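Local coordinates for SnoaL-like domain-containing protein (PDB 3G16), which is of unknown function but adopts a cystatin-like fold of the SnoaL-like family, and is paired here as a two-fold symmetric dimer, at the interface of chains A and B. Sequence-based numbering; all coordinates share one arbitrary frame. Chains: chain A/B, uncharacterized protein with cystatin-like fold.

Contacts 1 and 2 belong to one two-fold symmetric interface, and the centres of their C-alpha atoms lie about 19 Å apart. In contact 2 the ends of the two strands 116-124 pair close to the axis, while in contact 1 the C-terminal tail of chain A reaches across the sheet of chain B. Strand 100-111 serves both: its chain B copy brings B:Arg103 to the tail, and its chain A copy offers A:Gly104 and A:Ala105 to an aromatic ring of the partner. Pairing near the axis and tail exchange farther out would together make an intertwined dimer, although the structure alone does not prove it is the biological one.

Contact 1: the interface of chains A and B. Residues chain A 147-152; chain B 74, 94, 101, 103.
B:Phe94 projects from strand 86-95 and sets its ring against a bend of the C-terminal tail of chain A, and a tail of this kind, with no regular secondary structure, illustrates how an extended segment can bind by packing on one aromatic side chain and giving up one carbonyl. The tight part is the ring. With CG anti to the carbonyl carbon (chi1 -74°), B:Phe94 points out of its strand, and the tail lies over one face of the ring and bends along its edge. A:Ser151 CA sits over that face, 3.9 Å from the ring centroid, as a CH-pi contact. On the same face A:Pro152 CD lies over CD2 of B:Phe94 at 3.7 Å, the two side chains crossing at about a right angle, and A:Thr150 O lies above the rim. At the far tip, A:Arg148 CB meets CZ of B:Phe94 at 3.6 Å. The carbonyl oxygens of A:Arg148 and A:Val149 lie at the edge in the ring plane.

Beside this packing, the extended chain of B:Arg103 runs from strand 100-111 and grips A:Arg148 O end-on. NH1 and NH2 of B:Arg103 each donate to that one oxygen at 2.9 Å, NH1 nearly in line with the carbonyl (167°) and NH2 more from the side, in its plane (146°). This bifurcated grip would restrain rotation of the guanidinium.

Looser is the outer contact, where A:Arg148 CG only brushes B:Thr74 CG2, 4.0 Å away, the side chains crossing nearly perpendicularly. The A:Arg148 chain bends at chi2 and chi3 and folds back over its own tail. There NE of A:Arg148 donates to A:Thr150 O at 3.2 Å, a long bond whose acceptor is tilted from the guanidinium plane but which probably helps hold the tail's bend, and A:Pro152 CG rests over the guanidinium. The site thus fastens the C-terminal tail of one subunit onto the sheet of the other, and probably helps hold the dimer together.

Contact 2: the interface of chains A and B. Residues chain A 104-105, 123-126; chain B 44, 123-124, 135, 137.
Antiparallel strand pairing across a two-fold axis makes this part of the interface, joining A:Tyr124 and B:Tyr124 at the ends of the strands 116-124, which would set the register of the two subunits. Each tyrosine's amide donates to the other's carbonyl: A:Tyr124 N meets B:Tyr124 O at 2.8 Å, and B:Tyr124 N to A:Tyr124 O is likewise 2.8 Å. Both bonds are nearly straight at the hydrogen, although the donors are tilted by 31° and 33° from the carbonyl planes.

Side chains close around the pair. B:Phe123 CG lies anti to the carbonyl carbon (chi1 -54°), which lays the ring against strand 100-111 of chain A. A:Ala105 CB stands over a face of that ring, 4.0 Å from its centroid, while A:Gly104 CA comes within 3.6 Å of CD1 of B:Phe123. The amide nitrogen of A:Ala125 meets the ring edge in plane. The CB atoms of A:Phe123 and B:Phe123 face each other at 3.9 Å.

Beyond the strand end, A:Ala125 and A:Ser126 run past B:Pro44, whose CB lies 3.6 Å from A:Ala125 C. Within chain B the same proline sets its CG over a face of the B:Tyr124 ring, offset toward the rim, and so backs the ring whose CD2 meets A:Ser126 O at 3.4 Å. B:Leu135 CB packs against A:Ala125 O at 3.5 Å. Together these contacts probably fix how the two subunits are set against each other in the dimer.

Contact 1: the interface of chains A and B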
# COMPACT_ATOMS: atom_id res chain seq x y z
N TYR A 147 11.96 -10.41 5.97
CA TYR A 147 10.88 -10.74 5.06
C TYR A 147 11.21 -12.08 4.38
O TYR A 147 12.37 -12.42 4.15
CB TYR A 147 10.76 -9.68 3.95
CG TYR A 147 10.13 -8.35 4.31
CD1 TYR A 147 10.61 -7.54 5.31
CD2 TYR A 147 9.05 -7.88 3.58
CE1 TYR A 147 10.02 -6.36 5.62
CE2 TYR A 147 8.46 -6.67 3.86
CZ TYR A 147 8.94 -5.89 4.88
OH TYR A 147 8.38 -4.67 5.21
N ARG A 148 10.21 -12.85 4.00
CA ARG A 148 10.47 -14.03 3.25
C ARG A 148 11.00 -13.64 1.87
O ARG A 148 10.50 -12.67 1.24
CB ARG A 148 9.19 -14.87 3.04
CG ARG A 148 8.73 -15.72 4.15
CD ARG A 148 9.76 -16.77 4.53
NE ARG A 148 10.05 -17.96 3.68
CZ ARG A 148 9.93 -19.22 4.11
NH1 ARG A 148 9.43 -19.47 5.30
NH2 ARG A 148 10.29 -20.24 3.34
N VAL A 149 11.92 -14.44 1.36
CA VAL A 149 12.51 -14.24 0.08
C VAL A 149 12.08 -15.30 -0.93
O VAL A 149 11.87 -15.00 -2.09
CB VAL A 149 14.04 -14.12 0.18
CG1 VAL A 149 14.67 -14.16 -1.18
CG2 VAL A 149 14.37 -12.82 0.92
N THR A 150 11.91 -16.54 -0.46
CA THR A 150 11.45 -17.63 -1.33
C THR A 150 10.16 -18.21 -0.73
O THR A 150 9.90 -18.11 0.46
CB THR A 150 12.53 -18.67 -1.55
OG1 THR A 150 12.99 -19.14 -0.31
CG2 THR A 150 13.75 -18.04 -2.27
N SER A 151 9.36 -18.82 -1.58
CA SER A 151 8.07 -19.32 -1.19
C SER A 151 8.11 -20.25 -0.01
O SER A 151 8.90 -21.19 -0.00
CB SER A 151 7.48 -20.12 -2.32
OG SER A 151 6.22 -20.61 -1.89
N PRO A 152 7.26 -20.01 1.00
CA PRO A 152 7.11 -20.97 2.09
C PRO A 152 6.70 -22.39 1.66
O PRO A 152 6.87 -23.33 2.46
CB PRO A 152 6.07 -20.29 2.97
CG PRO A 152 6.32 -18.86 2.75
CD PRO A 152 6.55 -18.77 1.30
N THR B 74 2.17 -14.01 2.35
CA THR B 74 2.68 -13.61 3.64
C THR B 74 2.17 -12.23 3.99
O THR B 74 1.97 -11.37 3.11
CB THR B 74 4.21 -13.59 3.71
OG1 THR B 74 4.73 -12.69 2.68
CG2 THR B 74 4.83 -14.98 3.53
N PHE B 94 3.71 -15.34 -3.35
CA PHE B 94 4.67 -16.28 -3.90
C PHE B 94 3.91 -17.17 -4.89
O PHE B 94 3.11 -18.00 -4.46
CB PHE B 94 5.25 -17.09 -2.76
CG PHE B 94 6.21 -16.31 -1.91
CD1 PHE B 94 7.49 -16.07 -2.34
CD2 PHE B 94 5.80 -15.78 -0.70
CE1 PHE B 94 8.39 -15.31 -1.55
CE2 PHE B 94 6.69 -15.06 0.07
CZ PHE B 94 7.97 -14.82 -0.36
N VAL B 101 7.57 -13.97 -7.76
CA VAL B 101 7.20 -13.27 -6.56
C VAL B 101 6.59 -11.91 -6.91
O VAL B 101 7.13 -11.18 -7.75
CB VAL B 101 8.44 -13.05 -5.67
CG1 VAL B 101 8.05 -12.27 -4.42
CG2 VAL B 101 9.18 -14.40 -5.35
N ARG B 103 5.07 -8.57 -4.76
CA ARG B 103 4.83 -7.94 -3.48
C ARG B 103 3.92 -6.77 -3.71
O ARG B 103 3.83 -6.23 -4.79
CB ARG B 103 6.12 -7.53 -2.82
CG ARG B 103 7.10 -8.69 -2.68
CD ARG B 103 8.19 -8.38 -1.65
NE ARG B 103 9.37 -9.24 -1.69
CZ ARG B 103 9.70 -10.16 -0.79
NH1 ARG B 103 8.88 -10.49 0.20
NH2 ARG B 103 10.86 -10.78 -0.90

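Contact 2: the interface of chains A and B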
# COMPACT_ATOMS: atom_id res chain seq x y z
N GLY A 104 -1.69 5.05 -5.87
CA GLY A 104 -0.97 4.03 -5.13
C GLY A 104 -1.22 4.06 -3.66
O GLY A 104 -2.09 4.79 -3.18
N ALA A 105 -0.41 3.30 -2.92
CA ALA A 105 -0.49 3.30 -1.47
C ALA A 105 0.91 3.12 -0.94
O ALA A 105 1.78 2.59 -1.63
CB ALA A 105 -1.43 2.22 -0.96
N PHE A 123 3.81 1.58 -3.31
CA PHE A 123 3.24 0.57 -4.22
C PHE A 123 2.29 1.29 -5.14
O PHE A 123 1.71 2.31 -4.76
CB PHE A 123 2.51 -0.49 -3.43
CG PHE A 123 3.40 -1.13 -2.38
CD1 PHE A 123 4.19 -2.21 -2.67
CD2 PHE A 123 3.50 -0.58 -1.12
CE1 PHE A 123 5.05 -2.78 -1.72
CE2 PHE A 123 4.35 -1.13 -0.16
CZ PHE A 123 5.11 -2.22 -0.47
N TYR A 124 2.08 0.74 -6.33
CA TYR A 124 1.30 1.40 -7.36
C TYR A 124 0.09 0.66 -7.84
O TYR A 124 0.09 -0.57 -7.90
CB TYR A 124 2.16 1.63 -8.60
CG TYR A 124 3.35 2.54 -8.49
CD1 TYR A 124 3.51 3.45 -7.44
CD2 TYR A 124 4.30 2.56 -9.52
CE1 TYR A 124 4.62 4.34 -7.41
CE2 TYR A 124 5.38 3.43 -9.48
CZ TYR A 124 5.53 4.29 -8.43
OH TYR A 124 6.57 5.18 -8.41
N ALA A 125 -0.92 1.42 -8.29
CA ALA A 125 -2.05 0.84 -9.00
C ALA A 125 -1.64 0.65 -10.46
O ALA A 125 -2.24 1.23 -11.38
CB ALA A 125 -3.27 1.77 -8.91
N SER A 126 -0.60 -0.15 -10.68
CA SER A 126 -0.08 -0.41 -12.00
C SER A 126 -0.07 -1.93 -12.21
O SER A 126 0.24 -2.67 -11.28
CB SER A 126 1.30 0.22 -12.13
OG SER A 126 1.80 0.04 -13.44
N PRO B 44 -5.21 -3.22 -9.43
CA PRO B 44 -4.82 -2.29 -10.49
C PRO B 44 -5.54 -2.58 -11.79
O PRO B 44 -5.75 -3.74 -12.13
CB PRO B 44 -3.31 -2.54 -10.60
CG PRO B 44 -2.90 -2.92 -9.19
CD PRO B 44 -4.03 -3.83 -8.80
N PHE B 123 -2.56 -2.84 -4.37
CA PHE B 123 -1.52 -2.11 -5.11
C PHE B 123 -0.28 -3.00 -5.19
O PHE B 123 -0.07 -3.84 -4.30
CB PHE B 123 -1.21 -0.78 -4.42
CG PHE B 123 -2.43 0.07 -4.20
CD1 PHE B 123 -2.86 0.98 -5.13
CD2 PHE B 123 -3.16 -0.07 -3.05
CE1 PHE B 123 -4.02 1.74 -4.92
CE2 PHE B 123 -4.30 0.66 -2.83
CZ PHE B 123 -4.73 1.59 -3.77
N TYR B 124 0.53 -2.82 -6.22
CA TYR B 124 1.66 -3.72 -6.48
C TYR B 124 2.99 -3.02 -6.49
O TYR B 124 3.12 -1.85 -6.86
CB TYR B 124 1.51 -4.34 -7.85
CG TYR B 124 0.29 -5.18 -8.09
CD1 TYR B 124 -0.41 -5.78 -7.04
CD2 TYR B 124 -0.15 -5.42 -9.38
CE1 TYR B 124 -1.53 -6.60 -7.30
CE2 TYR B 124 -1.26 -6.24 -9.61
CZ TYR B 124 -1.91 -6.83 -8.58
OH TYR B 124 -3.03 -7.63 -8.81
N LEU B 135 -3.30 5.30 -14.15
CA LEU B 135 -2.93 4.08 -13.48
C LEU B 135 -3.64 4.10 -12.15
O LEU B 135 -3.22 4.78 -11.23
CB LEU B 135 -1.40 4.02 -13.33
CG LEU B 135 -0.66 3.70 -14.64
CD1 LEU B 135 0.83 3.95 -14.50
CD2 LEU B 135 -0.92 2.28 -15.14
N LEU B 137 -7.11 1.92 -9.74
CA LEU B 137 -7.81 0.65 -9.55
C LEU B 137 -8.90 0.43 -10.61
O LEU B 137 -9.63 1.34 -10.97
CB LEU B 137 -8.45 0.60 -8.18
CG LEU B 137 -7.51 0.72 -6.99
CD1 LEU B 137 -8.32 1.04 -5.75
CD2 LEU B 137 -6.70 -0.54 -6.85